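PDB 2OOJ: DUF3224 domain-containing protein from Shewanella oneidensis, which is of unknown function but forms an antiparallel beta-barrel, probably related to the allene oxide cyclase barrels. Local coordinates for residues 39-43 against 126-130; 96-100 against 112-118. All blocks are in the same frame, centred on the assembly; numbering follows the deposited sequence.

Interaction 1 (39-43 against 126-130); sequences FYGEL and FYEFS
The tight turn of a beta-hairpin meets the side of a barrel strand here. Residues 39-43 link strands 29-39 and 43-55, and strand 124-133 sends Tyr127 across to them. The Tyr127 hydroxyl makes two hydrogen bonds to the turn backbone. It donates to Tyr40 O at 2.6 Å, and it accepts from Leu43 N at 3.0 Å, with an N-H...O angle of 162°. The donor bond is tilted from the plane of the Tyr40 carbonyl. One hydroxyl thus joins both arms of the turn, and the paired bonds hold the far end of the phenol ring. Tyr127 CG lies between its backbone N and carbonyl carbon (chi1 65°), which carries the ring across to the hairpin.

Apolar contacts flank these bonds. The edge of Phe39 is turned toward the face of Tyr127 in an offset edge-to-face pair. Their planes are 69° apart and their centroids 5.7 Å apart. Phe39 CD2 comes within 3.7 Å of Tyr127 CD2. Leu43 CB packs 3.8 Å from Tyr127 CZ. Leu43 CD2 sits over one face of the Phe39 ring, near its rim, and also reaches Phe129 CD2 at 4.4 Å. Leu43 and Phe129 both touch Leu74 and Met116 as well, so the cluster extends beyond the two segments.

Strand 5-18 lies between the two partners in the sheet. Backbone hydrogen bonds tie its Lys10 to Tyr40 and its Gly9 to Tyr127. The contact therefore spans an intervening strand through a side chain. Such a hairpin turn, tied by a tyrosine hydroxyl from across the sheet, fits the antiparallel barrel that the protein forms.

Interaction 2 (96-100 against 112-118); sequences LHLEV and LYGTMAI
Strands 96-100 and 112-118 run antiparallel at 148°, with axes 4.7 Å apart at closest approach, and meet at a single bridge between Glu99 and Thr115. This is the seam where the curled antiparallel sheet closes into a barrel. Glu99 and Thr115 are a non-hydrogen-bonded pair. Two backbone bonds flank them: Met116 N to Leu98 O at 2.9 Å and Val100 N to Gly114 O at 2.9 Å.

On one face Leu98 and Met116, a selenomethionine, lie side by side and point the same way. With CG anti to the backbone N (chi1 176°), Leu98 runs alongside Met116 and brings CD2 to 3.7 Å from Met116 CB. The same CD2 meets Ile118 CG1 at 3.9 Å, and that CG1 also touches Leu96 CD2. Val100 CG2 approaches Leu112 CD2 more loosely, and Phe129 packs on Val100 and Met116.

The face of Glu99 and Thr115 looks the other way. Their aliphatic parts touch lightly, CB to CG2. Glu99 OE2 forms a salt bridge with Arg95 of the second subunit.

Beyond the two direct bonds a water continues the pairing: it donates to Val100 O at 2.8 Å and accepts from Gly114 N at 3.0 Å.

Overall arrangement
From the N terminus, strand 5-18 comes first, then strand 29-39 leads into the turn of interaction 1. The chain goes on through the strands up to 77-90 and enters strand 93-107. Interaction 2 closes the short loop from there to strand 112-121. Strand 124-133 follows and completes interaction 1, which closes the longer loop. Interaction 2 is nested inside it. The two contacts lie about 11 Å apart between centres. Strands 112-121 and 124-133 are sheet neighbours and join them, with probable backbone hydrogen bonds Glu128 O to Ala117 N and Ser130 N to Thr115 O. Interaction 2 links the last strands to 93-107. Interaction 1 links them to an early hairpin.

Interaction 1 (39-43 against 126-130)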
loop_
_atom_site.group_PDB
_atom_site.type_symbol
_atom_site.label_atom_id
_atom_site.label_comp_id
_atom_site.label_asym_id
_atom_site.label_seq_id
_atom_site.Cartn_x
_atom_site.Cartn_y
_atom_site.Cartn_z
ATOM N N PHE B 39 19.343 2.710 -6.396
ATOM C CA PHE B 39 19.251 1.922 -7.617
ATOM C C PHE B 39 20.497 2.158 -8.449
ATOM O O PHE B 39 20.988 3.278 -8.503
ATOM C CB PHE B 39 18.039 2.367 -8.439
ATOM C CG PHE B 39 16.732 2.089 -7.772
ATOM C CD1 PHE B 39 16.172 3.017 -6.901
ATOM C CD2 PHE B 39 16.044 0.917 -8.026
ATOM C CE1 PHE B 39 14.944 2.764 -6.275
ATOM C CE2 PHE B 39 14.820 0.664 -7.425
ATOM C CZ PHE B 39 14.268 1.597 -6.548
ATOM N N TYR B 40 20.971 1.118 -9.125
ATOM C CA TYR B 40 22.202 1.148 -9.909
ATOM C C TYR B 40 21.882 0.687 -11.305
ATOM O O TYR B 40 20.957 -0.116 -11.510
ATOM C CB TYR B 40 23.217 0.157 -9.303
ATOM C CG TYR B 40 23.674 0.539 -7.923
ATOM C CD1 TYR B 40 24.666 1.493 -7.737
ATOM C CD2 TYR B 40 23.102 -0.041 -6.790
ATOM C CE1 TYR B 40 25.081 1.852 -6.457
ATOM C CE2 TYR B 40 23.496 0.321 -5.520
ATOM C CZ TYR B 40 24.494 1.264 -5.359
ATOM O OH TYR B 40 24.880 1.638 -4.095
ATOM N N GLY B 41 22.659 1.154 -12.268
ATOM C CA GLY B 41 22.505 0.706 -13.636
ATOM C C GLY B 41 21.642 1.654 -14.455
ATOM O O GLY B 41 21.778 2.881 -14.384
ATOM N N GLU B 42 20.742 1.067 -15.222
ATOM C CA GLU B 42 19.892 1.838 -16.133
ATOM C C GLU B 42 18.971 2.789 -15.378
ATOM O O GLU B 42 18.618 3.849 -15.883
ATOM C CB GLU B 42 19.080 0.877 -16.985
ATOM C CG GLU B 42 19.913 0.100 -17.933
ATOM C CD GLU B 42 20.254 0.863 -19.198
ATOM O OE1 GLU B 42 20.042 2.089 -19.266
ATOM O OE2 GLU B 42 20.775 0.222 -20.129
ATOM N N LEU B 43 18.553 2.380 -14.183
ATOM C CA LEU B 43 17.934 3.280 -13.218
ATOM C C LEU B 43 19.000 3.552 -12.177
ATOM O O LEU B 43 19.346 2.669 -11.358
ATOM C CB LEU B 43 16.681 2.633 -12.567
ATOM C CG LEU B 43 15.952 3.489 -11.510
ATOM C CD1 LEU B 43 15.537 4.851 -12.095
ATOM C CD2 LEU B 43 14.730 2.707 -10.951
ATOM N N PHE B 126 17.502 -7.188 -7.085
ATOM C CA PHE B 126 17.494 -6.692 -8.439
ATOM C C PHE B 126 16.104 -6.172 -8.739
ATOM O O PHE B 126 15.096 -6.750 -8.306
ATOM C CB PHE B 126 17.817 -7.807 -9.442
ATOM C CG PHE B 126 19.261 -8.195 -9.458
ATOM C CD1 PHE B 126 19.744 -9.080 -8.535
ATOM C CD2 PHE B 126 20.124 -7.668 -10.395
ATOM C CE1 PHE B 126 21.074 -9.429 -8.538
ATOM C CE2 PHE B 126 21.446 -8.020 -10.400
ATOM C CZ PHE B 126 21.922 -8.892 -9.454
ATOM N N TYR B 127 16.070 -5.130 -9.523
ATOM C CA TYR B 127 14.817 -4.599 -10.076
ATOM C C TYR B 127 14.739 -4.986 -11.552
ATOM O O TYR B 127 15.769 -5.078 -12.243
ATOM C CB TYR B 127 14.761 -3.070 -9.922
ATOM C CG TYR B 127 15.801 -2.333 -10.716
ATOM C CD1 TYR B 127 15.575 -1.974 -12.059
ATOM C CD2 TYR B 127 16.992 -1.935 -10.122
ATOM C CE1 TYR B 127 16.539 -1.308 -12.766
ATOM C CE2 TYR B 127 17.969 -1.299 -10.835
ATOM C CZ TYR B 127 17.733 -0.964 -12.162
ATOM O OH TYR B 127 18.721 -0.315 -12.856
ATOM N N GLU B 128 13.511 -5.228 -12.019
ATOM C CA GLU B 128 13.192 -5.412 -13.408
ATOM C C GLU B 128 12.087 -4.396 -13.696
ATOM O O GLU B 128 10.993 -4.534 -13.187
ATOM C CB GLU B 128 12.710 -6.828 -13.684
ATOM C CG GLU B 128 13.781 -7.932 -13.554
ATOM C CD GLU B 128 13.962 -8.495 -12.125
ATOM O OE1 GLU B 128 12.969 -8.771 -11.424
ATOM O OE2 GLU B 128 15.122 -8.690 -11.713
ATOM N N PHE B 129 12.398 -3.360 -14.472
ATOM C CA PHE B 129 11.509 -2.200 -14.605
ATOM C C PHE B 129 11.058 -2.090 -16.043
ATOM O O PHE B 129 11.891 -1.913 -16.925
ATOM C CB PHE B 129 12.266 -0.937 -14.109
ATOM C CG PHE B 129 11.440 0.324 -14.067
ATOM C CD1 PHE B 129 10.088 0.312 -13.732
ATOM C CD2 PHE B 129 12.038 1.546 -14.276
ATOM C CE1 PHE B 129 9.363 1.497 -13.678
ATOM C CE2 PHE B 129 11.305 2.717 -14.213
ATOM C CZ PHE B 129 9.969 2.678 -13.902
ATOM N N SER B 130 9.750 -2.286 -16.267
ATOM C CA SER B 130 9.141 -2.174 -17.582
ATOM C C SER B 130 8.415 -0.848 -17.678
ATOM O O SER B 130 7.458 -0.599 -16.948
ATOM C CB SER B 130 8.174 -3.339 -17.820
ATOM O OG SER B 130 8.826 -4.531 -17.465
#

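Interaction 2 (96-100 against 112-118)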
loop_
_atom_site.group_PDB
_atom_site.type_symbol
_atom_site.label_atom_id
_atom_site.label_comp_id
_atom_site.label_asym_id
_atom_site.label_seq_id
_atom_site.Cartn_x
_atom_site.Cartn_y
_atom_site.Cartn_z
ATOM N N LEU B 96 3.451 -9.224 -5.535
ATOM C CA LEU B 96 3.748 -7.793 -5.401
ATOM C C LEU B 96 3.224 -7.046 -6.598
ATOM O O LEU B 96 3.508 -7.429 -7.720
ATOM C CB LEU B 96 5.247 -7.560 -5.325
ATOM C CG LEU B 96 5.664 -6.086 -5.199
ATOM C CD1 LEU B 96 5.105 -5.443 -3.929
ATOM C CD2 LEU B 96 7.183 -5.925 -5.258
ATOM N N HIS B 97 2.440 -6.004 -6.348
ATOM C CA HIS B 97 2.135 -4.992 -7.349
ATOM C C HIS B 97 2.950 -3.720 -7.043
ATOM O O HIS B 97 2.857 -3.168 -5.955
ATOM C CB HIS B 97 0.659 -4.646 -7.351
ATOM C CG HIS B 97 0.306 -3.645 -8.400
ATOM N ND1 HIS B 97 0.304 -3.949 -9.744
ATOM C CD2 HIS B 97 0.025 -2.323 -8.311
ATOM C CE1 HIS B 97 -0.008 -2.865 -10.434
ATOM N NE2 HIS B 97 -0.191 -1.868 -9.588
ATOM N N LEU B 98 3.739 -3.269 -8.005
ATOM C CA LEU B 98 4.611 -2.131 -7.808
ATOM C C LEU B 98 4.550 -1.331 -9.102
ATOM O O LEU B 98 4.932 -1.836 -10.155
ATOM C CB LEU B 98 5.989 -2.614 -7.566
ATOM C CG LEU B 98 7.155 -1.652 -7.403
ATOM C CD1 LEU B 98 6.886 -0.560 -6.424
ATOM C CD2 LEU B 98 8.416 -2.476 -6.978
ATOM N N GLU B 99 4.008 -0.122 -9.007
ATOM C CA GLU B 99 3.801 0.715 -10.204
ATOM C C GLU B 99 4.239 2.144 -9.960
ATOM O O GLU B 99 4.269 2.622 -8.830
ATOM C CB GLU B 99 2.353 0.652 -10.670
ATOM C CG GLU B 99 1.387 1.458 -9.909
ATOM C CD GLU B 99 -0.001 1.427 -10.533
ATOM O OE1 GLU B 99 -0.672 0.406 -10.372
ATOM O OE2 GLU B 99 -0.423 2.424 -11.163
ATOM N N VAL B 100 4.560 2.827 -11.054
ATOM C CA VAL B 100 4.773 4.273 -11.029
ATOM C C VAL B 100 3.391 4.927 -10.871
ATOM O O VAL B 100 2.482 4.584 -11.579
ATOM C CB VAL B 100 5.428 4.769 -12.337
ATOM C CG1 VAL B 100 5.367 6.247 -12.425
ATOM C CG2 VAL B 100 6.900 4.300 -12.422
ATOM N N LEU B 112 6.263 9.336 -17.502
ATOM C CA LEU B 112 6.694 7.970 -17.242
ATOM C C LEU B 112 5.543 7.088 -16.795
ATOM O O LEU B 112 4.740 7.485 -15.923
ATOM C CB LEU B 112 7.760 7.968 -16.144
ATOM C CG LEU B 112 8.386 6.633 -15.792
ATOM C CD1 LEU B 112 9.122 6.016 -16.997
ATOM C CD2 LEU B 112 9.366 6.869 -14.630
ATOM N N TYR B 113 5.468 5.905 -17.394
ATOM C CA TYR B 113 4.538 4.858 -17.025
ATOM C C TYR B 113 5.330 3.589 -16.741
ATOM O O TYR B 113 6.251 3.241 -17.493
ATOM C CB TYR B 113 3.617 4.547 -18.190
ATOM C CG TYR B 113 2.754 3.319 -18.008
ATOM C CD1 TYR B 113 1.507 3.419 -17.392
ATOM C CD2 TYR B 113 3.166 2.070 -18.443
ATOM C CE1 TYR B 113 0.716 2.305 -17.190
ATOM C CE2 TYR B 113 2.364 0.938 -18.276
ATOM C CZ TYR B 113 1.135 1.066 -17.660
ATOM O OH TYR B 113 0.315 -0.017 -17.493
ATOM N N GLY B 114 4.951 2.823 -15.729
ATOM C CA GLY B 114 5.683 1.570 -15.560
ATOM C C GLY B 114 5.366 0.717 -14.359
ATOM O O GLY B 114 4.731 1.168 -13.428
ATOM N N THR B 115 5.832 -0.523 -14.426
ATOM C CA THR B 115 5.681 -1.485 -13.346
ATOM C C THR B 115 7.031 -2.098 -13.078
ATOM O O THR B 115 7.906 -2.130 -13.935
ATOM C CB THR B 115 4.637 -2.567 -13.694
ATOM O OG1 THR B 115 5.026 -3.247 -14.892
ATOM C CG2 THR B 115 3.216 -1.927 -13.867
HETATM N N MSE B 116 7.234 -2.531 -11.851
HETATM C CA MSE B 116 8.540 -3.047 -11.489
HETATM C C MSE B 116 8.370 -4.341 -10.768
HETATM O O MSE B 116 7.400 -4.520 -10.078
HETATM C CB MSE B 116 9.261 -2.041 -10.574
HETATM C CG MSE B 116 10.651 -2.506 -10.154
HETATM SE SE MSE B 116 11.466 -1.094 -9.075
HETATM C CE MSE B 116 11.938 0.166 -10.400
ATOM N N ALA B 117 9.288 -5.271 -11.002
ATOM C CA ALA B 117 9.313 -6.544 -10.301
ATOM C C ALA B 117 10.607 -6.563 -9.538
ATOM O O ALA B 117 11.553 -5.922 -9.937
ATOM C CB ALA B 117 9.253 -7.680 -11.266
ATOM N N ILE B 118 10.658 -7.349 -8.454
ATOM C CA ILE B 118 11.810 -7.388 -7.577
ATOM C C ILE B 118 12.259 -8.846 -7.442
ATOM O O ILE B 118 11.446 -9.761 -7.212
ATOM C CB ILE B 118 11.443 -6.839 -6.201
ATOM C CG1 ILE B 118 10.947 -5.399 -6.301
ATOM C CG2 ILE B 118 12.605 -6.920 -5.225
ATOM C CD1 ILE B 118 12.042 -4.410 -6.515
HETATM O O HOH W 1 2.491 3.827 -14.280
#